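Local coordinates for protein metallo-carboxypeptidase (Pseudomonas aeruginosa, PDB 4A39) that probably acts as a zinc-dependent carboxypeptidase of the M14 family, resembling the cytosolic carboxypeptidases of mammals, and holds one zinc ion in its active site, at residues H53-G58 against E117-Y122; T63-T68 against L111-S116; L139-V144 against V163-D168; P167-K172 against K211-L216. All blocks are in the same frame, centred on the assembly; numbering follows the deposited sequence.

Contact 1 of 4, residues H53-G58 against E117-Y122; sequences HFKVEG and EVRFAY
Strands 53-57 and 118-121 run antiparallel next to each other in the N-terminal beta domain, their axes 4.7 Å apart at closest approach. Four backbone hydrogen bonds join them, two between Phe54 and Phe120 and two between Val56 and Val118, and three of the four donors lie nearly along the axis of the accepting C=O. On one face of the sheet the apolar side chains interlock. Phe54 takes the crowded first torsion, CG between the backbone N and the carbonyl carbon (chi1 59°), and this leans the ring over toward the partner strand, beside Phe120. The methylene bump of Phe120 then settles on the face of that ring, a CH-pi contact with CB 4.0 Å from the centroid. The two rings are slid so far apart that they scarcely overlap, and they meet at their margins, Phe54 CE2 being 3.6 Å from Phe120 CD2. Val56 CG2 abuts the edge of the Phe120 ring, while Phe67 of strand 65-69 packs against all three side chains. The other face carries His53, Lys55, Arg119 and Ala121. The extended Lys55 chain lies alongside Arg119, whose bend at chi2 (103°) lays the guanidinium flat beneath it, with Lys55 CD 3.7 Å above the plane. The lysine also makes a cation-pi contact with Phe20, and His53 ND1 is hydrogen-bonded to Ser22. Lys55 NZ and Arg119 NH2 approach to 2.9 Å although both are donors, so aliphatic-to-guanidinium packing is bought at the price of like charges; such crowding would probably lower the proton affinity of the lysine.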
loop_
_atom_site.group_PDB
_atom_site.type_symbol
_atom_site.label_atom_id
_atom_site.label_comp_id
_atom_site.label_asym_id
_atom_site.label_seq_id
_atom_site.Cartn_x
_atom_site.Cartn_y
_atom_site.Cartn_z
ATOM N N HIS A 53 -4.116 0.690 -15.226
ATOM C CA HIS A 53 -4.264 2.139 -15.156
ATOM C C HIS A 53 -4.112 2.677 -16.574
ATOM O O HIS A 53 -3.056 2.542 -17.185
ATOM C CB HIS A 53 -3.176 2.723 -14.239
ATOM C CG HIS A 53 -3.262 4.206 -14.047
ATOM N ND1 HIS A 53 -2.285 4.923 -13.390
ATOM C CD2 HIS A 53 -4.203 5.108 -14.420
ATOM C CE1 HIS A 53 -2.617 6.202 -13.368
ATOM N NE2 HIS A 53 -3.777 6.341 -13.985
ATOM N N PHE A 54 -5.173 3.276 -17.103
ATOM C CA PHE A 54 -5.126 3.818 -18.453
ATOM C C PHE A 54 -6.008 5.040 -18.628
ATOM O O PHE A 54 -6.894 5.310 -17.813
ATOM C CB PHE A 54 -5.523 2.756 -19.492
ATOM C CG PHE A 54 -6.907 2.191 -19.301
ATOM C CD1 PHE A 54 -7.119 1.105 -18.458
ATOM C CD2 PHE A 54 -7.999 2.743 -19.974
ATOM C CE1 PHE A 54 -8.399 0.571 -18.288
ATOM C CE2 PHE A 54 -9.283 2.217 -19.810
ATOM C CZ PHE A 54 -9.481 1.127 -18.965
ATOM N N LYS A 55 -5.753 5.782 -19.700
ATOM C CA LYS A 55 -6.523 6.980 -20.006
ATOM C C LYS A 55 -7.258 6.809 -21.330
ATOM O O LYS A 55 -6.735 6.210 -22.273
ATOM C CB LYS A 55 -5.603 8.205 -20.102
ATOM C CG LYS A 55 -4.926 8.598 -18.800
ATOM C CD LYS A 55 -4.181 9.918 -18.959
ATOM C CE LYS A 55 -3.392 10.268 -17.711
ATOM N NZ LYS A 55 -2.661 11.560 -17.863
ATOM N N VAL A 56 -8.483 7.321 -21.387
ATOM C CA VAL A 56 -9.285 7.260 -22.606
ATOM C C VAL A 56 -9.521 8.702 -23.047
ATOM O O VAL A 56 -9.866 9.554 -22.232
ATOM C CB VAL A 56 -10.654 6.581 -22.364
ATOM C CG1 VAL A 56 -11.378 6.375 -23.690
ATOM C CG2 VAL A 56 -10.462 5.245 -21.660
ATOM N N GLU A 57 -9.326 8.985 -24.328
ATOM C CA GLU A 57 -9.539 10.335 -24.831
ATOM C C GLU A 57 -10.377 10.279 -26.102
ATOM O O GLU A 57 -10.436 9.244 -26.766
ATOM C CB GLU A 57 -8.190 11.018 -25.109
ATOM C CG GLU A 57 -7.261 11.035 -23.905
ATOM C CD GLU A 57 -5.870 11.570 -24.215
ATOM O OE1 GLU A 57 -5.442 11.523 -25.389
ATOM O OE2 GLU A 57 -5.193 12.020 -23.264
ATOM N N GLY A 58 -11.038 11.386 -26.420
ATOM C CA GLY A 58 -11.863 11.454 -27.616
ATOM C C GLY A 58 -13.179 10.691 -27.558
ATOM O O GLY A 58 -13.704 10.278 -28.591
ATOM N N GLU A 117 -12.786 12.831 -21.792
ATOM C CA GLU A 117 -11.664 12.017 -21.352
ATOM C C GLU A 117 -11.829 11.539 -19.917
ATOM O O GLU A 117 -12.366 12.252 -19.064
ATOM C CB GLU A 117 -10.343 12.766 -21.532
ATOM C CG GLU A 117 -10.074 13.907 -20.574
ATOM C CD GLU A 117 -8.652 14.433 -20.720
ATOM O OE1 GLU A 117 -8.255 14.769 -21.859
ATOM O OE2 GLU A 117 -7.930 14.504 -19.702
ATOM N N VAL A 118 -11.369 10.320 -19.656
ATOM C CA VAL A 118 -11.465 9.743 -18.326
ATOM C C VAL A 118 -10.343 8.732 -18.112
ATOM O O VAL A 118 -9.806 8.175 -19.071
ATOM C CB VAL A 118 -12.832 9.032 -18.144
ATOM C CG1 VAL A 118 -12.869 7.745 -18.959
ATOM C CG2 VAL A 118 -13.085 8.765 -16.681
ATOM N N ARG A 119 -9.974 8.515 -16.854
ATOM C CA ARG A 119 -8.937 7.551 -16.515
ATOM C C ARG A 119 -9.551 6.440 -15.663
ATOM O O ARG A 119 -10.488 6.689 -14.907
ATOM C CB ARG A 119 -7.805 8.209 -15.711
ATOM C CG ARG A 119 -7.088 9.367 -16.392
ATOM C CD ARG A 119 -7.532 10.727 -15.849
ATOM N NE ARG A 119 -6.826 11.810 -16.527
ATOM C CZ ARG A 119 -5.566 12.150 -16.286
ATOM N NH1 ARG A 119 -4.863 11.502 -15.364
ATOM N NH2 ARG A 119 -4.999 13.118 -16.993
ATOM N N PHE A 120 -9.040 5.220 -15.812
ATOM C CA PHE A 120 -9.492 4.083 -15.013
ATOM C C PHE A 120 -8.265 3.467 -14.360
ATOM O O PHE A 120 -7.180 3.451 -14.952
ATOM C CB PHE A 120 -10.177 3.007 -15.871
ATOM C CG PHE A 120 -11.500 3.421 -16.436
ATOM C CD1 PHE A 120 -12.668 3.212 -15.712
ATOM C CD2 PHE A 120 -11.587 3.998 -17.698
ATOM C CE1 PHE A 120 -13.902 3.566 -16.234
ATOM C CE2 PHE A 120 -12.818 4.353 -18.232
ATOM C CZ PHE A 120 -13.979 4.136 -17.498
ATOM N N ALA A 121 -8.431 2.976 -13.136
ATOM C CA ALA A 121 -7.327 2.342 -12.425
ATOM C C ALA A 121 -7.854 1.314 -11.436
ATOM O O ALA A 121 -9.035 1.326 -11.088
ATOM C CB ALA A 121 -6.483 3.387 -11.699
ATOM N N TYR A 122 -6.975 0.426 -10.985
ATOM C CA TYR A 122 -7.361 -0.620 -10.043
ATOM C C TYR A 122 -7.579 -0.011 -8.657
ATOM O O TYR A 122 -8.350 -0.536 -7.845
ATOM C CB TYR A 122 -6.284 -1.711 -10.021
ATOM C CG TYR A 122 -6.648 -2.971 -9.260
ATOM C CD1 TYR A 122 -7.958 -3.466 -9.260
ATOM C CD2 TYR A 122 -5.673 -3.688 -8.569
ATOM C CE1 TYR A 122 -8.285 -4.644 -8.587
ATOM C CE2 TYR A 122 -5.988 -4.864 -7.894
ATOM C CZ TYR A 122 -7.293 -5.337 -7.905
ATOM O OH TYR A 122 -7.605 -6.501 -7.231
#

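Contact 2 of 4, residues T63-T68 against L111-S116; sequences TEHCFT and LEPEES
The start of strand 65-69 pairs with the end of strand 106-111, where one segment enters the N-terminal beta sheet and the other leaves it. His65 and Leu111 form an antiparallel hydrogen-bonded pair: His65 N donates to Leu111 O over 2.9 Å, and Leu111 N returns a bond to His65 O. The two are not equivalent, because His65 N sits 35° out of the plane of the Leu111 carbonyl whereas Leu111 N lies in the plane of its acceptor. Beyond this pair the chain turns into Pro113, and side-chain torsions determine what meets. His65 has CG anti to its own carbonyl carbon (chi1 -67°), and the imidazole crosses the pyrrolidine of Pro113 at about a right angle. His65 CD2 comes within 3.5 Å of Pro113 CD, and CG of the proline follows slightly farther along toward NE2. Met59 touches both rings, and Ile36 also packs on the histidine. Glu112, with CG anti to the backbone N (chi1 -176°) and an extended chain, brings its CB and CG methylenes to the contact, CG standing 3.6 Å from Thr63 O. The same carbonyl receives a CA-H...O approach from Glu112 CA at 3.5 Å. Thr63 CB points away from the other segment, and OG1 bonds to Pro61 O. A water accepts from Thr63 N at 3.0 Å and can donate to Pro113 O. Since proline has no N-H with which to continue strand pairing, the regular pattern gives way here to one bridging water and packing of the imidazole on the proline ring.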
loop_
_atom_site.group_PDB
_atom_site.type_symbol
_atom_site.label_atom_id
_atom_site.label_comp_id
_atom_site.label_asym_id
_atom_site.label_seq_id
_atom_site.Cartn_x
_atom_site.Cartn_y
_atom_site.Cartn_z
ATOM N N THR A 63 -22.916 8.716 -24.688
ATOM C CA THR A 63 -22.612 7.405 -25.240
ATOM C C THR A 63 -22.137 6.434 -24.165
ATOM O O THR A 63 -21.198 6.725 -23.422
ATOM C CB THR A 63 -21.517 7.529 -26.326
ATOM O OG1 THR A 63 -22.005 8.345 -27.399
ATOM C CG2 THR A 63 -21.128 6.157 -26.869
ATOM N N GLU A 64 -22.790 5.282 -24.082
ATOM C CA GLU A 64 -22.402 4.274 -23.108
ATOM C C GLU A 64 -21.148 3.559 -23.591
ATOM O O GLU A 64 -21.092 3.089 -24.725
ATOM C CB GLU A 64 -23.522 3.251 -22.909
ATOM C CG GLU A 64 -23.118 2.053 -22.061
ATOM C CD GLU A 64 -24.260 1.083 -21.830
ATOM O OE1 GLU A 64 -24.872 0.626 -22.822
ATOM O OE2 GLU A 64 -24.544 0.775 -20.653
ATOM N N HIS A 65 -20.138 3.496 -22.729
ATOM C CA HIS A 65 -18.895 2.809 -23.065
ATOM C C HIS A 65 -18.790 1.570 -22.195
ATOM O O HIS A 65 -18.961 1.638 -20.976
ATOM C CB HIS A 65 -17.689 3.721 -22.835
ATOM C CG HIS A 65 -17.634 4.883 -23.773
ATOM N ND1 HIS A 65 -16.622 5.058 -24.693
ATOM C CD2 HIS A 65 -18.499 5.906 -23.968
ATOM C CE1 HIS A 65 -16.869 6.136 -25.416
ATOM N NE2 HIS A 65 -18.002 6.668 -24.997
ATOM N N CYS A 66 -18.524 0.436 -22.832
ATOM C CA CYS A 66 -18.419 -0.835 -22.132
ATOM C C CYS A 66 -17.024 -1.408 -22.307
ATOM O O CYS A 66 -16.604 -1.720 -23.423
ATOM C CB CYS A 66 -19.465 -1.797 -22.681
ATOM S SG CYS A 66 -21.104 -1.070 -22.601
ATOM N N PHE A 67 -16.319 -1.546 -21.189
ATOM C CA PHE A 67 -14.950 -2.050 -21.182
ATOM C C PHE A 67 -14.839 -3.485 -20.688
ATOM O O PHE A 67 -15.630 -3.927 -19.852
ATOM C CB PHE A 67 -14.084 -1.171 -20.273
ATOM C CG PHE A 67 -14.023 0.271 -20.687
ATOM C CD1 PHE A 67 -15.034 1.159 -20.321
ATOM C CD2 PHE A 67 -12.949 0.746 -21.436
ATOM C CE1 PHE A 67 -14.975 2.500 -20.689
ATOM C CE2 PHE A 67 -12.879 2.090 -21.812
ATOM C CZ PHE A 67 -13.895 2.970 -21.437
ATOM N N THR A 68 -13.845 -4.199 -21.207
ATOM C CA THR A 68 -13.580 -5.570 -20.796
ATOM C C THR A 68 -12.080 -5.823 -20.705
ATOM O O THR A 68 -11.344 -5.546 -21.650
ATOM C CB THR A 68 -14.152 -6.611 -21.789
ATOM O OG1 THR A 68 -15.583 -6.528 -21.813
ATOM C CG2 THR A 68 -13.732 -8.024 -21.367
ATOM N N LEU A 111 -19.505 2.936 -18.294
ATOM C CA LEU A 111 -19.602 4.347 -17.954
ATOM C C LEU A 111 -20.089 5.165 -19.136
ATOM O O LEU A 111 -19.670 4.941 -20.272
ATOM C CB LEU A 111 -18.235 4.896 -17.524
ATOM C CG LEU A 111 -18.175 6.410 -17.265
ATOM C CD1 LEU A 111 -18.963 6.750 -16.003
ATOM C CD2 LEU A 111 -16.726 6.849 -17.114
ATOM N N GLU A 112 -21.000 6.097 -18.873
ATOM C CA GLU A 112 -21.459 7.017 -19.906
ATOM C C GLU A 112 -20.757 8.287 -19.430
ATOM O O GLU A 112 -21.278 9.012 -18.577
ATOM C CB GLU A 112 -22.974 7.207 -19.867
ATOM C CG GLU A 112 -23.481 8.086 -21.000
ATOM C CD GLU A 112 -24.967 8.361 -20.921
ATOM O OE1 GLU A 112 -25.738 7.405 -20.715
ATOM O OE2 GLU A 112 -25.360 9.537 -21.074
ATOM N N PRO A 113 -19.550 8.559 -19.958
ATOM C CA PRO A 113 -18.759 9.734 -19.579
ATOM C C PRO A 113 -19.423 11.095 -19.805
ATOM O O PRO A 113 -20.032 11.340 -20.834
ATOM C CB PRO A 113 -17.479 9.559 -20.396
ATOM C CG PRO A 113 -17.974 8.916 -21.650
ATOM C CD PRO A 113 -18.956 7.881 -21.127
ATOM N N GLU A 114 -19.297 11.967 -18.808
ATOM C CA GLU A 114 -19.861 13.315 -18.891
ATOM C C GLU A 114 -18.886 14.266 -19.588
ATOM O O GLU A 114 -19.254 15.373 -19.984
ATOM C CB GLU A 114 -20.206 13.826 -17.488
ATOM C CG GLU A 114 -21.396 13.122 -16.849
ATOM C CD GLU A 114 -22.668 13.275 -17.673
ATOM O OE1 GLU A 114 -22.928 14.392 -18.177
ATOM O OE2 GLU A 114 -23.419 12.287 -17.811
ATOM N N GLU A 115 -17.646 13.807 -19.744
ATOM C CA GLU A 115 -16.578 14.570 -20.389
ATOM C C GLU A 115 -15.931 13.656 -21.412
ATOM O O GLU A 115 -16.142 12.446 -21.380
ATOM C CB GLU A 115 -15.547 15.043 -19.342
ATOM C CG GLU A 115 -16.153 15.969 -18.294
ATOM C CD GLU A 115 -15.159 16.499 -17.277
ATOM O OE1 GLU A 115 -14.007 16.030 -17.247
ATOM O OE2 GLU A 115 -15.548 17.388 -16.490
ATOM N N SER A 116 -15.154 14.229 -22.334
ATOM C CA SER A 116 -14.510 13.471 -23.407
ATOM C C SER A 116 -13.304 12.613 -22.999
ATOM O O SER A 116 -12.850 11.765 -23.759
ATOM C CB SER A 116 -14.117 14.394 -24.559
ATOM O OG SER A 116 -13.077 15.258 -24.153
HETATM O O HOH W 1 -20.601 9.773 -23.179
#

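Contact 3 of 4, residues L139-V144 against V163-D168; sequences LGIEGV and VRRHPD
A type II beta turn, Ile141 to Val144, delivers the chain from helix 128-138 into strand 144-151 of the carboxypeptidase-domain sheet, and the Arg165 side chain clasps it from the loop just after the neighbouring strand 157-163. Arg165 runs extended from CG to NE, obliquely across both Ile141 and Glu142. Its guanidinium meets the turn edge-on: NE and NH2 both grip the single oxygen Glu142 O, which lies close to the guanidinium plane. The Arg165 NE bond is the shorter, 2.9 Å to Glu142 O, yet NE stands 42° above the carbonyl plane, whereas NH2 lies within it. A further bond from NH2 to Leu197 O helps to fix the rotation of the group. Ile141 CG2 touches the same guanidinium edge. The Glu142 carboxylate, its plane turned 42° from that of the guanidinium, rests against the arginine methylenes; Glu142 OE2 is 4.1 Å from Arg165 NE but well out of plane, so the attraction is one of charge without a directed N-H. With no side chain, Gly143 lets the arginine stem approach, its CA 4.1 Å from Arg165 CG. Next to it Arg164 N donates an almost straight bond, 169° at the hydrogen, to Gly143 O. Where strand 144-151 begins beside the end of 157-163, Val144 and Val163 lie side by side pointing the same way, CG2 to CG2 at 4.1 Å.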
loop_
_atom_site.group_PDB
_atom_site.type_symbol
_atom_site.label_atom_id
_atom_site.label_comp_id
_atom_site.label_asym_id
_atom_site.label_seq_id
_atom_site.Cartn_x
_atom_site.Cartn_y
_atom_site.Cartn_z
ATOM N N LEU A 139 10.047 16.986 4.914
ATOM C CA LEU A 139 11.282 17.637 5.349
ATOM C C LEU A 139 11.082 19.076 5.821
ATOM O O LEU A 139 11.993 19.678 6.391
ATOM C CB LEU A 139 12.319 17.582 4.224
ATOM C CG LEU A 139 12.708 16.156 3.809
ATOM C CD1 LEU A 139 13.638 16.201 2.607
ATOM C CD2 LEU A 139 13.365 15.438 4.979
ATOM N N GLY A 140 9.890 19.618 5.595
ATOM C CA GLY A 140 9.597 20.975 6.021
ATOM C C GLY A 140 8.920 20.976 7.379
ATOM O O GLY A 140 8.664 22.032 7.960
ATOM N N ILE A 141 8.631 19.778 7.883
ATOM C CA ILE A 141 7.984 19.614 9.179
ATOM C C ILE A 141 9.033 19.579 10.282
ATOM O O ILE A 141 10.137 19.071 10.094
ATOM C CB ILE A 141 7.152 18.305 9.230
ATOM C CG1 ILE A 141 5.969 18.408 8.260
ATOM C CG2 ILE A 141 6.659 18.049 10.648
ATOM C CD1 ILE A 141 5.084 17.168 8.216
ATOM N N GLU A 142 8.682 20.125 11.440
ATOM C CA GLU A 142 9.608 20.160 12.557
ATOM C C GLU A 142 9.992 18.767 13.045
ATOM O O GLU A 142 9.129 17.919 13.287
ATOM C CB GLU A 142 9.001 20.951 13.714
ATOM C CG GLU A 142 9.980 21.199 14.842
ATOM C CD GLU A 142 9.342 21.042 16.201
ATOM O OE1 GLU A 142 8.416 21.820 16.520
ATOM O OE2 GLU A 142 9.767 20.133 16.948
ATOM N N GLY A 143 11.296 18.540 13.181
ATOM C CA GLY A 143 11.787 17.262 13.666
ATOM C C GLY A 143 11.961 16.182 12.616
ATOM O O GLY A 143 12.370 15.066 12.937
ATOM N N VAL A 144 11.665 16.507 11.361
ATOM C CA VAL A 144 11.785 15.531 10.282
ATOM C C VAL A 144 13.034 15.738 9.434
ATOM O O VAL A 144 13.327 16.850 8.989
ATOM C CB VAL A 144 10.551 15.575 9.353
ATOM C CG1 VAL A 144 10.645 14.480 8.301
ATOM C CG2 VAL A 144 9.279 15.417 10.171
ATOM N N VAL A 163 11.610 10.918 12.280
ATOM C CA VAL A 163 10.923 11.965 13.020
ATOM C C VAL A 163 11.457 11.867 14.446
ATOM O O VAL A 163 11.214 10.884 15.144
ATOM C CB VAL A 163 9.394 11.740 13.023
ATOM C CG1 VAL A 163 8.695 12.915 13.680
ATOM C CG2 VAL A 163 8.891 11.546 11.599
ATOM N N ARG A 164 12.210 12.880 14.863
ATOM C CA ARG A 164 12.797 12.909 16.201
ATOM C C ARG A 164 12.669 14.323 16.755
ATOM O O ARG A 164 13.296 15.253 16.246
ATOM C CB ARG A 164 14.273 12.495 16.122
ATOM C CG ARG A 164 15.038 12.503 17.444
ATOM C CD ARG A 164 16.433 11.892 17.250
ATOM N NE ARG A 164 17.285 11.958 18.438
ATOM C CZ ARG A 164 17.169 11.170 19.504
ATOM N NH1 ARG A 164 16.231 10.235 19.549
ATOM N NH2 ARG A 164 18.000 11.316 20.531
ATOM N N ARG A 165 11.854 14.485 17.792
ATOM C CA ARG A 165 11.644 15.800 18.385
ATOM C C ARG A 165 12.224 15.951 19.787
ATOM O O ARG A 165 12.195 17.040 20.362
ATOM C CB ARG A 165 10.150 16.133 18.389
ATOM C CG ARG A 165 9.599 16.371 16.989
ATOM C CD ARG A 165 8.105 16.638 16.973
ATOM N NE ARG A 165 7.645 16.931 15.616
ATOM C CZ ARG A 165 6.372 17.083 15.268
ATOM N NH1 ARG A 165 5.411 16.970 16.176
ATOM N NH2 ARG A 165 6.057 17.352 14.008
ATOM N N HIS A 166 12.749 14.859 20.331
ATOM C CA HIS A 166 13.359 14.871 21.659
ATOM C C HIS A 166 14.680 14.115 21.598
ATOM O O HIS A 166 14.708 12.920 21.311
ATOM C CB HIS A 166 12.429 14.223 22.689
ATOM C CG HIS A 166 11.327 15.123 23.153
ATOM N ND1 HIS A 166 10.372 15.631 22.299
ATOM C CD2 HIS A 166 11.039 15.619 24.379
ATOM C CE1 HIS A 166 9.543 16.403 22.979
ATOM N NE2 HIS A 166 9.925 16.412 24.243
ATOM N N PRO A 167 15.793 14.805 21.885
ATOM C CA PRO A 167 17.141 14.228 21.863
ATOM C C PRO A 167 17.439 13.139 22.890
ATOM O O PRO A 167 18.596 12.745 23.054
ATOM C CB PRO A 167 18.032 15.449 22.053
ATOM C CG PRO A 167 17.213 16.293 22.972
ATOM C CD PRO A 167 15.839 16.205 22.346
ATOM N N ASP A 168 16.414 12.650 23.579
ATOM C CA ASP A 168 16.623 11.612 24.581
ATOM C C ASP A 168 15.605 10.473 24.526
ATOM O O ASP A 168 15.511 9.676 25.461
ATOM C CB ASP A 168 16.638 12.236 25.982
ATOM C CG ASP A 168 15.348 12.962 26.315
ATOM O OD1 ASP A 168 14.886 13.773 25.483
ATOM O OD2 ASP A 168 14.802 12.727 27.416
#

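Contact 4 of 4, residues P167-K172 against K211-L216; sequences PDSHLK and KADLYL
A beta-alpha-beta crossover in the alpha/beta carboxypeptidase domain sets strands 171-177 and 212-217 side by side and parallel in the mixed sheet, with helices 185-196 and 203-211 in the connection between them. The backbone register pairs Leu171 with Ala212 and Lys172 with Asp213. Lys211 O, just before strand 212-217, receives Leu171 N at 3.2 Å, in the carbonyl plane, and a weak bond from His170 N at 3.5 Å. It also stands above the centre of one face of the His170 ring. Leu171 O in turn accepts from Asp213 N at 3.0 Å, this donor lying 28° above the carbonyl plane. The side chains satisfy further groups. Ser169 holds OG in the crowded position between its backbone N and carbonyl carbon (chi1 61°), aimed at Asp213, and donates to OD1 over 2.8 Å from above the carboxylate plane. The other oxygen, OD2, forms a salt bridge with Arg164, so this buried carboxylate has a partner on each oxygen, which probably keeps it ionised. Lys172 folds back through bends at chi2 and chi3, putting NZ 3.0 Å from His170 O, almost along the C=O axis, while Asp267 supplies its salt bridge. With CG anti to its carbonyl carbon (chi1 -63°), Lys172 keeps CB and CG alongside Tyr215, whose hydroxyl is hydrogen-bonded to Arg162 and whose ring stacks on Trp174. Apolar packing joins the strands on the face of Leu171 and Ala212, with Leu171 CB 3.7 Å from Ala212 CB; beside the tyrosine, Lys172 CG comes to 3.6 Å from Tyr215 CE1.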
loop_
_atom_site.group_PDB
_atom_site.type_symbol
_atom_site.label_atom_id
_atom_site.label_comp_id
_atom_site.label_asym_id
_atom_site.label_seq_id
_atom_site.Cartn_x
_atom_site.Cartn_y
_atom_site.Cartn_z
ATOM N N PRO A 167 15.793 14.805 21.885
ATOM C CA PRO A 167 17.141 14.228 21.863
ATOM C C PRO A 167 17.439 13.139 22.890
ATOM O O PRO A 167 18.596 12.745 23.054
ATOM C CB PRO A 167 18.032 15.449 22.053
ATOM C CG PRO A 167 17.213 16.293 22.972
ATOM C CD PRO A 167 15.839 16.205 22.346
ATOM N N ASP A 168 16.414 12.650 23.579
ATOM C CA ASP A 168 16.623 11.612 24.581
ATOM C C ASP A 168 15.605 10.473 24.526
ATOM O O ASP A 168 15.511 9.676 25.461
ATOM C CB ASP A 168 16.638 12.236 25.982
ATOM C CG ASP A 168 15.348 12.962 26.315
ATOM O OD1 ASP A 168 14.886 13.773 25.483
ATOM O OD2 ASP A 168 14.802 12.727 27.416
ATOM N N SER A 169 14.842 10.394 23.437
ATOM C CA SER A 169 13.858 9.325 23.288
ATOM C C SER A 169 14.631 8.015 23.176
ATOM O O SER A 169 15.852 8.026 23.016
ATOM C CB SER A 169 13.004 9.545 22.036
ATOM O OG SER A 169 13.800 9.557 20.863
ATOM N N HIS A 170 13.937 6.886 23.243
ATOM C CA HIS A 170 14.633 5.608 23.172
ATOM C C HIS A 170 13.994 4.555 22.275
ATOM O O HIS A 170 14.642 3.567 21.927
ATOM C CB HIS A 170 14.805 5.045 24.585
ATOM C CG HIS A 170 13.515 4.841 25.316
ATOM N ND1 HIS A 170 12.712 3.739 25.119
ATOM C CD2 HIS A 170 12.874 5.615 26.224
ATOM C CE1 HIS A 170 11.632 3.840 25.873
ATOM N NE2 HIS A 170 11.705 4.971 26.552
ATOM N N LEU A 171 12.734 4.753 21.899
ATOM C CA LEU A 171 12.057 3.779 21.047
ATOM C C LEU A 171 12.159 4.133 19.568
ATOM O O LEU A 171 12.178 5.307 19.206
ATOM C CB LEU A 171 10.582 3.664 21.450
ATOM C CG LEU A 171 10.316 3.180 22.879
ATOM C CD1 LEU A 171 8.825 3.179 23.154
ATOM C CD2 LEU A 171 10.894 1.785 23.069
ATOM N N LYS A 172 12.232 3.109 18.722
ATOM C CA LYS A 172 12.319 3.292 17.272
ATOM C C LYS A 172 11.125 2.599 16.636
ATOM O O LYS A 172 11.045 1.371 16.636
ATOM C CB LYS A 172 13.607 2.674 16.716
ATOM C CG LYS A 172 14.887 3.295 17.239
ATOM C CD LYS A 172 15.102 2.991 18.706
ATOM C CE LYS A 172 15.591 1.573 18.919
ATOM N NZ LYS A 172 15.882 1.344 20.365
ATOM N N LYS A 211 8.756 9.923 23.732
ATOM C CA LYS A 211 9.320 8.613 24.023
ATOM C C LYS A 211 9.759 7.815 22.800
ATOM O O LYS A 211 10.459 6.815 22.933
ATOM C CB LYS A 211 8.306 7.794 24.822
ATOM C CG LYS A 211 7.863 8.491 26.095
ATOM C CD LYS A 211 6.726 7.768 26.789
ATOM C CE LYS A 211 6.332 8.509 28.060
ATOM N NZ LYS A 211 5.259 7.805 28.811
ATOM N N ALA A 212 9.365 8.253 21.609
ATOM C CA ALA A 212 9.739 7.515 20.412
ATOM C C ALA A 212 10.025 8.361 19.183
ATOM O O ALA A 212 9.558 9.493 19.068
ATOM C CB ALA A 212 8.650 6.502 20.082
ATOM N N ASP A 213 10.819 7.793 18.279
ATOM C CA ASP A 213 11.156 8.425 17.010
ATOM C C ASP A 213 10.504 7.552 15.945
ATOM O O ASP A 213 10.362 6.341 16.132
ATOM C CB ASP A 213 12.664 8.431 16.749
ATOM C CG ASP A 213 13.429 9.325 17.698
ATOM O OD1 ASP A 213 12.819 10.217 18.318
ATOM O OD2 ASP A 213 14.660 9.138 17.804
ATOM N N LEU A 214 10.111 8.154 14.829
ATOM C CA LEU A 214 9.504 7.383 13.755
ATOM C C LEU A 214 10.488 7.232 12.604
ATOM O O LEU A 214 11.143 8.197 12.209
ATOM C CB LEU A 214 8.236 8.071 13.250
ATOM C CG LEU A 214 7.204 8.461 14.310
ATOM C CD1 LEU A 214 6.019 9.111 13.620
ATOM C CD2 LEU A 214 6.763 7.240 15.106
ATOM N N TYR A 215 10.607 6.005 12.101
ATOM C CA TYR A 215 11.474 5.684 10.968
ATOM C C TYR A 215 10.493 5.297 9.866
ATOM O O TYR A 215 9.836 4.253 9.939
ATOM C CB TYR A 215 12.399 4.519 11.322
ATOM C CG TYR A 215 13.491 4.897 12.306
ATOM C CD1 TYR A 215 13.195 5.147 13.645
ATOM C CD2 TYR A 215 14.815 5.020 11.892
ATOM C CE1 TYR A 215 14.192 5.510 14.551
ATOM C CE2 TYR A 215 15.824 5.381 12.791
ATOM C CZ TYR A 215 15.503 5.622 14.115
ATOM O OH TYR A 215 16.495 5.958 15.012
ATOM N N LEU A 216 10.407 6.144 8.844
ATOM C CA LEU A 216 9.442 5.954 7.767
ATOM C C LEU A 216 10.014 5.797 6.367
ATOM O O LEU A 216 10.900 6.544 5.963
ATOM C CB LEU A 216 8.489 7.152 7.745
ATOM C CG LEU A 216 7.942 7.665 9.080
ATOM C CD1 LEU A 216 7.207 8.977 8.851
ATOM C CD2 LEU A 216 7.028 6.625 9.701
#

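Overall arrangement
The four contacts form two clusters in two domains. Contacts 1 and 2, centres 10 Å apart, belong to one mixed sheet of the N-terminal domain; contact 2 is nested along the chain inside the loop that contact 1 closes, and the two share an apolar core in which Phe67 and Leu111 meet Phe120. Contacts 3 and 4 follow in the zinc carboxypeptidase domain, 9 Å between centres, where they tie together strands 144-151, 157-163, 212-217 and 171-177. They share Pro167 and Asp168, and a salt bridge from Arg164 to Asp213 links them. Contact centres in different clusters lie 40 to 51 Å apart; all four contacts lie away from the zinc site, each within its own domain.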